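Local coordinates for long form salivary protein D7L1 (Anopheles stephensi, PDB 3NHI), which binds and sequesters cysteinyl leukotrienes and thromboxane A2 analogues, so countering host responses when female mosquitoes feed on vertebrate blood, at residues 114-117 and 118-121; 122-125 and 126-130; 93-96 and 97-101; 55-59 and 60-64; 44-47 and 48-51. All coordinates share one frame; numbering follows the deposited sequence.

Contact 1: residues 114-117 and 118-121. With EAH ((5S,7E,9E,11Z,14Z)-5-hydroxyicosa-7,9,11,14-tetraenoic acid), chain B.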
# COMPACT_ATOMS: atom_id res chain seq x y z
N ASN A 114 7.44 13.28 18.95
CA ASN A 114 7.24 14.23 20.04
C ASN A 114 6.29 15.35 19.64
O ASN A 114 5.45 15.77 20.44
CB ASN A 114 8.58 14.81 20.53
CG ASN A 114 9.41 13.81 21.32
OD1 ASN A 114 8.90 12.82 21.84
ND2 ASN A 114 10.70 14.09 21.43
N ALA A 115 6.42 15.84 18.41
CA ALA A 115 5.55 16.91 17.93
C ALA A 115 4.12 16.43 17.73
O ALA A 115 3.17 17.14 18.08
CB ALA A 115 6.09 17.50 16.63
N TYR A 116 3.96 15.23 17.17
CA TYR A 116 2.63 14.75 16.83
C TYR A 116 1.87 14.16 18.02
O TYR A 116 0.64 14.18 18.03
CB TYR A 116 2.66 13.78 15.64
CG TYR A 116 1.27 13.49 15.12
CD1 TYR A 116 0.56 14.45 14.41
CD2 TYR A 116 0.65 12.26 15.38
CE1 TYR A 116 -0.73 14.20 13.96
CE2 TYR A 116 -0.63 11.99 14.94
CZ TYR A 116 -1.32 12.97 14.23
OH TYR A 116 -2.60 12.71 13.81
N LEU A 117 2.59 13.67 19.03
CA LEU A 117 1.95 12.96 20.13
C LEU A 117 0.75 13.66 20.79
O LEU A 117 -0.30 13.05 20.90
CB LEU A 117 2.98 12.51 21.18
CG LEU A 117 2.44 11.58 22.29
CD1 LEU A 117 1.89 10.26 21.74
CD2 LEU A 117 3.51 11.31 23.35
N PRO A 118 0.89 14.95 21.19
CA PRO A 118 -0.30 15.58 21.78
C PRO A 118 -1.43 15.81 20.78
O PRO A 118 -2.60 15.80 21.15
CB PRO A 118 0.24 16.91 22.32
CG PRO A 118 1.49 17.16 21.56
CD PRO A 118 2.08 15.82 21.27
N VAL A 119 -1.08 16.02 19.52
CA VAL A 119 -2.09 16.16 18.46
C VAL A 119 -2.87 14.86 18.32
O VAL A 119 -4.11 14.86 18.29
CB VAL A 119 -1.45 16.57 17.11
CG1 VAL A 119 -2.54 16.77 16.05
CG2 VAL A 119 -0.61 17.84 17.27
N HIS A 120 -2.14 13.75 18.29
CA HIS A 120 -2.73 12.42 18.29
C HIS A 120 -3.62 12.20 19.50
O HIS A 120 -4.77 11.73 19.37
CB HIS A 120 -1.63 11.36 18.25
CG HIS A 120 -2.15 9.96 18.31
ND1 HIS A 120 -2.63 9.29 17.20
CD2 HIS A 120 -2.26 9.10 19.35
CE1 HIS A 120 -3.02 8.08 17.56
NE2 HIS A 120 -2.80 7.93 18.85
N ASN A 121 -3.12 12.54 20.68
CA ASN A 121 -3.89 12.29 21.89
C ASN A 121 -5.20 13.08 21.93
O ASN A 121 -6.20 12.60 22.46
CB ASN A 121 -3.05 12.50 23.15
CG ASN A 121 -2.09 11.35 23.40
OD1 ASN A 121 -2.41 10.18 23.16
ND2 ASN A 121 -0.90 11.67 23.88
O1 EAH B . -10.28 -1.95 7.14
C1 EAH B . -9.47 -1.68 8.06
O2 EAH B . -8.79 -2.57 8.64
C2 EAH B . -9.30 -0.23 8.48
C3 EAH B . -8.56 -0.12 9.81
C4 EAH B . -7.06 0.06 9.62
C5 EAH B . -6.36 0.13 10.95
O3 EAH B . -6.65 1.29 11.54
C6 EAH B . -4.85 0.01 10.76
C7 EAH B . -4.10 0.23 12.07
C8 EAH B . -3.39 1.56 12.04
C9 EAH B . -2.87 1.87 13.37
C10 EAH B . -2.39 3.11 13.42
C11 EAH B . -1.88 3.36 14.77
C12 EAH B . -1.41 4.54 15.18
C13 EAH B . -1.33 5.76 14.28
C14 EAH B . 0.07 5.81 13.70
C15 EAH B . 0.79 6.92 13.57
C16 EAH B . 0.31 8.29 14.00
C17 EAH B . -0.16 9.04 12.76
C18 EAH B . -1.67 8.89 12.58
C19 EAH B . -2.20 9.97 11.65
C20 EAH B . -3.68 9.76 11.39
O HOH W 1 -3.72 10.64 14.98
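A proline-kinked turn of helix 109-130 sets Y116, which lines the lipid pocket, against H120 just behind it. CE2 of Y116 meets CB of H120 at 3.5 Å, while the backbone N of H120 lies over one face of the phenol ring, displaced toward its rim. Both side chains leave with CG anti to the backbone N (chi1 -169° for Y116 and 177° for H120), which brings their polar ends to one water. That water is 2.6 Å from Y116 OH, in the plane of the phenol ring, and 2.8 Å from H120 ND1. H120 NE2 is hydrogen-bonded to W39 O, so both imidazole nitrogens are engaged and the ring's rotation is restrained; Y116 OH also bonds to Y95 OH. Beyond the polar groups, V119 comes at about a right angle to Y116, with V119 CG1 3.8 Å from Y116 CE1. The kink follows from P118, whose nitrogen has no hydrogen to give to the turn before, and L117 CB is tight against P118 CD at 3.4 Å. Regular bonding resumes with H120 N to Y116 O, 2.8 Å and nearly straight at 171°. Y116 OH approaches C19 of the bound hydroxyeicosatetraenoic acid at 3.5 Å, placing a phenol held by Y95 and one water beside the lipid's tail end, within the all-helical odorant-binding-protein fold.

Contact 2: residues 122-125 and 126-130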
# COMPACT_ATOMS: atom_id res chain seq x y z
N ARG A 122 -5.19 14.27 21.34
CA ARG A 122 -6.38 15.12 21.26
C ARG A 122 -7.35 14.68 20.16
O ARG A 122 -8.58 14.69 20.36
CB ARG A 122 -5.97 16.58 21.06
CG ARG A 122 -7.16 17.53 21.09
CD ARG A 122 -6.73 18.98 21.24
NE ARG A 122 -7.90 19.85 21.05
CZ ARG A 122 -7.87 21.09 20.57
NH1 ARG A 122 -6.72 21.65 20.24
NH2 ARG A 122 -9.01 21.75 20.42
N PHE A 123 -6.82 14.29 19.00
CA PHE A 123 -7.64 14.09 17.81
C PHE A 123 -7.64 12.68 17.26
O PHE A 123 -8.02 12.48 16.10
CB PHE A 123 -7.20 15.06 16.70
CG PHE A 123 -7.41 16.50 17.05
CD1 PHE A 123 -8.68 17.06 17.06
CD2 PHE A 123 -6.32 17.31 17.39
CE1 PHE A 123 -8.87 18.40 17.41
CE2 PHE A 123 -6.50 18.65 17.73
CZ PHE A 123 -7.77 19.19 17.74
N VAL A 124 -7.25 11.70 18.06
CA VAL A 124 -7.16 10.33 17.53
C VAL A 124 -8.45 9.85 16.86
O VAL A 124 -8.41 9.34 15.75
CB VAL A 124 -6.64 9.31 18.58
CG1 VAL A 124 -7.48 9.29 19.87
CG2 VAL A 124 -6.55 7.91 17.97
N ASN A 125 -9.60 10.04 17.51
CA ASN A 125 -10.84 9.56 16.92
C ASN A 125 -11.18 10.24 15.61
O ASN A 125 -11.52 9.58 14.62
CB ASN A 125 -11.99 9.65 17.92
CG ASN A 125 -11.80 8.70 19.08
OD1 ASN A 125 -11.27 7.60 18.91
ND2 ASN A 125 -12.21 9.13 20.26
N LEU A 126 -11.03 11.57 15.57
CA LEU A 126 -11.23 12.31 14.33
C LEU A 126 -10.27 11.83 13.24
O LEU A 126 -10.68 11.62 12.09
CB LEU A 126 -11.07 13.81 14.55
CG LEU A 126 -11.09 14.68 13.28
CD1 LEU A 126 -12.44 14.63 12.60
CD2 LEU A 126 -10.70 16.11 13.61
N SER A 127 -9.00 11.63 13.59
CA SER A 127 -8.02 11.20 12.60
C SER A 127 -8.38 9.85 12.00
O SER A 127 -8.18 9.61 10.81
CB SER A 127 -6.61 11.19 13.20
OG SER A 127 -6.36 10.06 14.02
N ARG A 128 -8.95 8.96 12.83
CA ARG A 128 -9.38 7.66 12.35
C ARG A 128 -10.59 7.75 11.44
O ARG A 128 -10.75 6.92 10.53
CB ARG A 128 -9.67 6.71 13.52
CG ARG A 128 -8.43 6.43 14.33
CD ARG A 128 -8.72 5.49 15.49
NE ARG A 128 -8.99 4.13 15.02
CZ ARG A 128 -9.18 3.07 15.80
NH1 ARG A 128 -9.15 3.19 17.12
NH2 ARG A 128 -9.40 1.89 15.25
N GLN A 129 -11.44 8.76 11.64
CA GLN A 129 -12.53 9.02 10.70
C GLN A 129 -11.98 9.58 9.39
O GLN A 129 -12.31 9.07 8.31
CB GLN A 129 -13.56 9.99 11.30
CG GLN A 129 -14.37 9.38 12.44
CD GLN A 129 -15.14 8.13 12.01
OE1 GLN A 129 -15.91 8.17 11.05
NE2 GLN A 129 -14.92 7.02 12.71
N LEU A 130 -11.11 10.58 9.47
CA LEU A 130 -10.62 11.24 8.25
C LEU A 130 -9.78 10.33 7.38
O LEU A 130 -9.90 10.36 6.15
CB LEU A 130 -9.81 12.51 8.58
CG LEU A 130 -10.57 13.59 9.34
CD1 LEU A 130 -9.71 14.83 9.41
CD2 LEU A 130 -11.92 13.89 8.70
O HOH W 2 -13.09 7.31 14.95
O HOH W 3 -9.29 5.42 18.99
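F123 lies alongside L126, pointing the same way, and its ring carbon CD1 comes 4.1 Å from L126 CD2. Both belong to the side of helix 109-130 that packs on helix 89-101, where F123 touches E94 and A98. At the next residue, V124 O takes two donors. R128 N reaches it as the helical bond at 3.0 Å, and S127 OG adds a second at 2.8 Å. The hydroxyl arrives from a bent direction, with a C=O...OG angle of 119°, because chi1 of 78° places OG between the backbone N and the carbonyl carbon of S127. R128 runs beside V124, its CD 4.1 Å from V124 CG2, then bends at chi3 (71°). A water in the guanidinium plane lies 2.9 Å from R128 NH1 and donates to N125 OD1, also at 2.9 Å. R128 NE bonds to G133 O and the cation rests on W39 in a cation-pi contact. A second water bridges N125 O and Q129 NE2. Since W39 and G133 both bind leukotriene C4, R128 belongs to the shell behind the eicosanoid site, while S127 touches the lipid as part of the pocket wall, next to an apolar seam between helices.

Contact 3: residues 93-96 and 97-101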
# COMPACT_ATOMS: atom_id res chain seq x y z
N THR A 93 -11.07 21.81 11.72
CA THR A 93 -10.33 23.07 11.84
C THR A 93 -9.38 23.04 13.05
O THR A 93 -8.23 23.48 12.95
CB THR A 93 -11.31 24.24 11.93
OG1 THR A 93 -11.87 24.44 10.63
CG2 THR A 93 -10.65 25.53 12.42
N GLU A 94 -9.86 22.52 14.17
CA GLU A 94 -9.03 22.43 15.37
C GLU A 94 -7.84 21.50 15.15
O GLU A 94 -6.73 21.79 15.60
CB GLU A 94 -9.87 22.01 16.59
CG GLU A 94 -10.87 23.09 17.08
CD GLU A 94 -12.03 22.55 17.93
OE1 GLU A 94 -12.25 21.32 18.01
OE2 GLU A 94 -12.76 23.39 18.49
N TYR A 95 -8.06 20.39 14.44
CA TYR A 95 -6.99 19.44 14.10
C TYR A 95 -5.95 20.10 13.19
O TYR A 95 -4.75 20.03 13.45
CB TYR A 95 -7.63 18.22 13.45
CG TYR A 95 -6.75 17.04 13.11
CD1 TYR A 95 -5.53 16.79 13.75
CD2 TYR A 95 -7.18 16.12 12.15
CE1 TYR A 95 -4.77 15.66 13.41
CE2 TYR A 95 -6.42 15.01 11.81
CZ TYR A 95 -5.22 14.80 12.43
OH TYR A 95 -4.51 13.67 12.08
N GLN A 96 -6.43 20.76 12.14
CA GLN A 96 -5.58 21.54 11.25
C GLN A 96 -4.72 22.54 12.03
O GLN A 96 -3.51 22.64 11.82
CB GLN A 96 -6.47 22.29 10.24
CG GLN A 96 -5.72 23.30 9.36
CD GLN A 96 -6.66 24.22 8.60
OE1 GLN A 96 -7.82 24.40 8.97
NE2 GLN A 96 -6.15 24.81 7.52
N LYS A 97 -5.35 23.26 12.96
CA LYS A 97 -4.65 24.27 13.73
C LYS A 97 -3.60 23.67 14.66
O LYS A 97 -2.49 24.19 14.74
CB LYS A 97 -5.63 25.18 14.46
CG LYS A 97 -6.31 26.16 13.49
CD LYS A 97 -7.60 26.79 14.03
CE LYS A 97 -7.33 27.78 15.15
NZ LYS A 97 -8.62 28.46 15.48
N ALA A 98 -3.93 22.56 15.32
CA ALA A 98 -2.95 21.86 16.15
C ALA A 98 -1.74 21.40 15.34
O ALA A 98 -0.59 21.49 15.80
CB ALA A 98 -3.60 20.68 16.87
N LEU A 99 -1.97 20.94 14.11
CA LEU A 99 -0.86 20.58 13.22
C LEU A 99 -0.02 21.78 12.79
O LEU A 99 1.21 21.67 12.65
CB LEU A 99 -1.38 19.84 11.99
CG LEU A 99 -1.65 18.36 12.25
CD1 LEU A 99 -2.48 17.79 11.14
CD2 LEU A 99 -0.33 17.59 12.38
N ALA A 100 -0.67 22.91 12.57
CA ALA A 100 0.04 24.14 12.23
C ALA A 100 0.97 24.61 13.35
O ALA A 100 1.97 25.29 13.09
CB ALA A 100 -0.93 25.25 11.82
N ALA A 101 0.65 24.25 14.59
CA ALA A 101 1.49 24.62 15.74
C ALA A 101 2.69 23.69 15.91
O ALA A 101 3.65 24.03 16.59
CB ALA A 101 0.68 24.62 17.01
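On helix 89-101, Y95 and L99 form an i to i+4 pair of the alpha-helix, lying side by side and pointing the same way. Their first torsions differ: Y95 has CG opposite the backbone N (chi1 -175°), whereas L99 has CG opposite its carbonyl carbon (chi1 -81°). These settings bring Y95 CE1 to 3.9 Å from L99 CD1, an oblique approach to the ring. The same leucine methyl lies 3.9 Å from Y95 O, so L99 covers part of the turn as well as the side chain. Beyond this pair, the Y95 hydroxyl has its partner in Y116, and the Y95 ring meets that of F123 with the planes about 30° apart; both partners come from helix 109-130.

Away from this apolar pair, T93 and K97 also run side by side. The threonine methyl CG2 stands opposite the backbone N, leaving OG1 for its hydrogen bond with Q89 NE2. K97 bends at chi3 after its CG has passed 3.3 Å from T93 O. Q96 remains extended beyond CG and gives NE2 to D72 OD1, while E94 OE2 makes a salt bridge with K90 NZ. Four successive i+4 backbone bonds support the turn; that from L99 N to Y95 O measures 3.0 Å. The apolar stem of the lysine completes the second pair, with K97 CD 3.7 Å from T93 CG2.

Contact 4: residues 55-59 and 60-64. With EAH ((5S,7E,9E,11Z,14Z)-5-hydroxyicosa-7,9,11,14-tetraenoic acid), chain B.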
# COMPACT_ATOMS: atom_id res chain seq x y z
N VAL A 55 3.81 6.39 9.27
CA VAL A 55 2.40 6.61 8.99
C VAL A 55 2.12 8.07 8.64
O VAL A 55 1.37 8.34 7.70
CB VAL A 55 1.51 6.13 10.15
CG1 VAL A 55 0.03 6.46 9.88
CG2 VAL A 55 1.68 4.63 10.35
N LEU A 56 2.74 9.00 9.36
CA LEU A 56 2.58 10.41 9.05
C LEU A 56 3.05 10.72 7.62
O LEU A 56 2.41 11.50 6.89
CB LEU A 56 3.32 11.30 10.06
CG LEU A 56 2.74 11.35 11.48
CD1 LEU A 56 3.76 11.85 12.47
CD2 LEU A 56 1.50 12.23 11.52
N THR A 57 4.14 10.08 7.21
CA THR A 57 4.66 10.27 5.86
C THR A 57 3.73 9.64 4.82
O THR A 57 3.40 10.27 3.83
CB THR A 57 6.07 9.68 5.75
OG1 THR A 57 6.92 10.36 6.69
CG2 THR A 57 6.65 9.83 4.32
N GLY A 58 3.29 8.41 5.08
CA GLY A 58 2.43 7.70 4.14
C GLY A 58 1.08 8.38 3.94
O GLY A 58 0.57 8.44 2.82
N LEU A 59 0.50 8.87 5.03
CA LEU A 59 -0.77 9.60 4.92
C LEU A 59 -0.57 11.03 4.41
O LEU A 59 -1.54 11.75 4.18
CB LEU A 59 -1.51 9.61 6.26
CG LEU A 59 -1.91 8.25 6.83
CD1 LEU A 59 -2.63 8.47 8.15
CD2 LEU A 59 -2.81 7.45 5.88
N GLN A 60 0.70 11.42 4.26
CA GLN A 60 1.10 12.70 3.66
C GLN A 60 0.73 13.90 4.55
O GLN A 60 0.63 15.04 4.10
CB GLN A 60 0.60 12.79 2.21
CG GLN A 60 1.19 11.65 1.36
CD GLN A 60 0.51 11.44 0.02
OE1 GLN A 60 -0.21 12.30 -0.47
NE2 GLN A 60 0.72 10.26 -0.57
N ILE A 61 0.55 13.60 5.84
CA ILE A 61 0.41 14.62 6.87
C ILE A 61 1.76 15.33 7.10
O ILE A 61 1.81 16.54 7.36
CB ILE A 61 -0.12 13.98 8.18
CG1 ILE A 61 -1.52 13.39 7.96
CG2 ILE A 61 -0.16 14.98 9.34
CD1 ILE A 61 -2.01 12.53 9.10
N TYR A 62 2.84 14.56 7.00
CA TYR A 62 4.20 15.09 7.03
C TYR A 62 4.82 14.96 5.64
O TYR A 62 4.76 13.89 5.02
CB TYR A 62 5.05 14.29 8.03
CG TYR A 62 6.52 14.62 7.97
CD1 TYR A 62 7.00 15.83 8.48
CD2 TYR A 62 7.44 13.72 7.43
CE1 TYR A 62 8.36 16.14 8.42
CE2 TYR A 62 8.80 14.02 7.39
CZ TYR A 62 9.24 15.23 7.88
OH TYR A 62 10.59 15.50 7.82
N ASP A 63 5.42 16.05 5.15
CA ASP A 63 6.15 16.01 3.90
C ASP A 63 7.66 15.97 4.18
O ASP A 63 8.20 16.93 4.72
CB ASP A 63 5.82 17.21 3.02
CG ASP A 63 6.44 17.08 1.65
OD1 ASP A 63 5.83 16.42 0.78
OD2 ASP A 63 7.56 17.58 1.45
N PRO A 64 8.34 14.87 3.78
CA PRO A 64 9.76 14.74 4.10
C PRO A 64 10.68 15.68 3.31
O PRO A 64 11.76 15.99 3.78
CB PRO A 64 10.07 13.27 3.78
CG PRO A 64 8.95 12.76 3.00
CD PRO A 64 7.78 13.66 3.15
O1 EAH B . -10.28 -1.95 7.14
C1 EAH B . -9.47 -1.68 8.06
O2 EAH B . -8.79 -2.57 8.64
C2 EAH B . -9.30 -0.23 8.48
C3 EAH B . -8.56 -0.12 9.81
C4 EAH B . -7.06 0.06 9.62
C5 EAH B . -6.36 0.13 10.95
O3 EAH B . -6.65 1.29 11.54
C6 EAH B . -4.85 0.01 10.76
C7 EAH B . -4.10 0.23 12.07
C8 EAH B . -3.39 1.56 12.04
C9 EAH B . -2.87 1.87 13.37
C10 EAH B . -2.39 3.11 13.42
C11 EAH B . -1.88 3.36 14.77
C12 EAH B . -1.41 4.54 15.18
C13 EAH B . -1.33 5.76 14.28
C14 EAH B . 0.07 5.81 13.70
C15 EAH B . 0.79 6.92 13.57
C16 EAH B . 0.31 8.29 14.00
C17 EAH B . -0.16 9.04 12.76
C18 EAH B . -1.67 8.89 12.58
C19 EAH B . -2.20 9.97 11.65
C20 EAH B . -3.68 9.76 11.39
O HOH W 4 4.57 12.47 2.71
O HOH W 5 1.68 7.86 0.51
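L56 and I61 meet through methyl groups, L56 CD2 lying 3.9 Å from I61 CG2, and both go on to touch the lipid tail. I61 CD1 is 3.6 Å from C19 of the bound fatty acid, and L59 CD1 is 3.6 Å from its terminal carbon C20. V55 packs further along the chain, its CB 3.6 Å from C15. All four of these pocket residues present only carbon to the tail.

The shell behind them is the end of helix 46-58, closed by a Schellman motif. Q60 turns to a positive phi of 69°. Its N bonds to T57 O at 3.0 Å, and I61 N makes a weak bond to L56 O. The same L56 carbonyl receives Y62 N at 3.1 Å; the N-H points almost straight at the oxygen (175°), but the donor stands well above the carbonyl plane. This reversal puts I61 back beside L56. T57 OG1, bonded to K53 O, sits at the edge of the Y62 ring, 3.5 Å from Y62 CD2. One water receives Q60 NE2 and donates to G58 O, while another donates to T57 O and Y62 O.

Further out, L59 rests on V14 and Y15 of helix 8-22, L56 on Y116 of helix 109-130, and I61 on Y95 and L99 of helix 89-101, just where the chain enters strand 62-63, antiparallel to strand 68-69.

Contact 5: residues 44-47 and 48-51. With EAH ((5S,7E,9E,11Z,14Z)-5-hydroxyicosa-7,9,11,14-tetraenoic acid), chain B.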
# COMPACT_ATOMS: atom_id res chain seq x y z
N ASN A 44 6.90 4.33 24.30
CA ASN A 44 7.69 5.49 23.91
C ASN A 44 9.14 5.08 23.65
O ASN A 44 10.04 5.32 24.46
CB ASN A 44 7.59 6.57 25.00
CG ASN A 44 8.37 7.83 24.67
OD1 ASN A 44 8.70 8.11 23.51
ND2 ASN A 44 8.67 8.62 25.70
N ASP A 45 9.36 4.45 22.50
CA ASP A 45 10.71 4.06 22.09
C ASP A 45 10.87 4.22 20.58
O ASP A 45 9.90 4.56 19.90
CB ASP A 45 11.05 2.63 22.56
CG ASP A 45 10.19 1.54 21.90
OD1 ASP A 45 10.12 0.44 22.48
OD2 ASP A 45 9.61 1.75 20.81
N ALA A 46 12.08 3.98 20.08
CA ALA A 46 12.42 4.22 18.68
C ALA A 46 11.60 3.40 17.68
O ALA A 46 11.39 3.83 16.55
CB ALA A 46 13.90 3.99 18.44
N ILE A 47 11.14 2.22 18.09
CA ILE A 47 10.31 1.38 17.23
C ILE A 47 9.00 2.12 16.94
O ILE A 47 8.63 2.31 15.78
CB ILE A 47 10.06 -0.03 17.85
CG1 ILE A 47 11.38 -0.80 17.92
CG2 ILE A 47 9.02 -0.81 17.02
CD1 ILE A 47 11.36 -2.03 18.82
N THR A 48 8.32 2.57 17.99
CA THR A 48 7.11 3.37 17.83
C THR A 48 7.39 4.71 17.16
O THR A 48 6.61 5.14 16.30
CB THR A 48 6.43 3.59 19.17
OG1 THR A 48 6.17 2.32 19.77
CG2 THR A 48 5.11 4.35 19.00
N HIS A 49 8.50 5.37 17.52
CA HIS A 49 8.81 6.67 16.92
C HIS A 49 8.85 6.56 15.40
O HIS A 49 8.23 7.37 14.70
CB HIS A 49 10.14 7.27 17.40
CG HIS A 49 10.25 7.43 18.89
ND1 HIS A 49 11.47 7.49 19.53
CD2 HIS A 49 9.30 7.53 19.86
CE1 HIS A 49 11.27 7.64 20.83
NE2 HIS A 49 9.97 7.66 21.05
N CYS A 50 9.58 5.57 14.89
CA CYS A 50 9.71 5.47 13.45
C CYS A 50 8.47 4.92 12.78
O CYS A 50 8.19 5.24 11.62
CB CYS A 50 10.96 4.68 13.06
SG CYS A 50 12.51 5.54 13.44
N TYR A 51 7.70 4.12 13.51
CA TYR A 51 6.39 3.72 13.02
C TYR A 51 5.49 4.95 12.81
O TYR A 51 4.86 5.10 11.76
CB TYR A 51 5.73 2.70 13.95
CG TYR A 51 4.30 2.40 13.57
CD1 TYR A 51 4.02 1.63 12.44
CD2 TYR A 51 3.25 2.87 14.35
CE1 TYR A 51 2.70 1.35 12.09
CE2 TYR A 51 1.93 2.60 14.00
CZ TYR A 51 1.67 1.85 12.88
OH TYR A 51 0.36 1.59 12.55
O1 EAH B . -10.28 -1.95 7.14
C1 EAH B . -9.47 -1.68 8.06
O2 EAH B . -8.79 -2.57 8.64
C2 EAH B . -9.30 -0.23 8.48
C3 EAH B . -8.56 -0.12 9.81
C4 EAH B . -7.06 0.06 9.62
C5 EAH B . -6.36 0.13 10.95
O3 EAH B . -6.65 1.29 11.54
C6 EAH B . -4.85 0.01 10.76
C7 EAH B . -4.10 0.23 12.07
C8 EAH B . -3.39 1.56 12.04
C9 EAH B . -2.87 1.87 13.37
C10 EAH B . -2.39 3.11 13.42
C11 EAH B . -1.88 3.36 14.77
C12 EAH B . -1.41 4.54 15.18
C13 EAH B . -1.33 5.76 14.28
C14 EAH B . 0.07 5.81 13.70
C15 EAH B . 0.79 6.92 13.57
C16 EAH B . 0.31 8.29 14.00
C17 EAH B . -0.16 9.04 12.76
C18 EAH B . -1.67 8.89 12.58
C19 EAH B . -2.20 9.97 11.65
C20 EAH B . -3.68 9.76 11.39
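N44 meets the edge of the H49 ring at the start of helix 46-58, the two side chains crossing obliquely with amide and imidazole planes 60° apart. H49 NE2 donates to N44 OD1 at 2.8 Å along a nearly straight line (174°), with the oxygen close to the imidazole plane. The flat of the same ring covers D45 O, which lies over its centre and 3.0 Å from H49 CD2. That carbonyl also takes the helical bond from H49 N at 2.9 Å, approached within its own plane, so H49 is held by its backbone bond there and its ring bond to N44.

D45 is the N-cap. Its CG sits between the backbone N and the carbonyl carbon (chi1 66°), which folds the carboxylate back over the first turn. OD2 accepts from T48 N at 3.2 Å, nearly along its C-O axis, and weakly from I47 N, while OD1 bonds to Y32 OH. T48 stands about perpendicular to D45 and bonds through OG1 to P43 O. On the pocket side Y51, a thromboxane A2-binding residue, stacks on W36, and its OH is 3.3 Å from C10 of the bound lipid. C50 links the turn to C109 by a disulfide.

Chemically, the D45 carboxylate would suit the positive end of the helix dipole. H49 NE2 carries a proton, and a carbonyl oxygen over the ring face might favour an imidazolium.

Along the chain the order is contact 5, contact 4, contact 3, contact 1, contact 2, all in the helical lobe that holds the lipid. Contacts 5 and 4 are the start and end of helix 46-58, their centres 15 Å apart. Contacts 1 and 2 follow each other on helix 109-130, their centres 12 Å apart. Contact 3, on helix 89-101, packs against both, at about 11 and 12 Å between centres, and touches contact 4 through L99 and I61. Contacts 1, 4 and 5, and contact 2 through S127, reach the bound fatty acid, yet 3 and 5 lie 23 Å apart. Helices 46-58 and 109-130 thus supply pocket wall, with helix 89-101 packed behind.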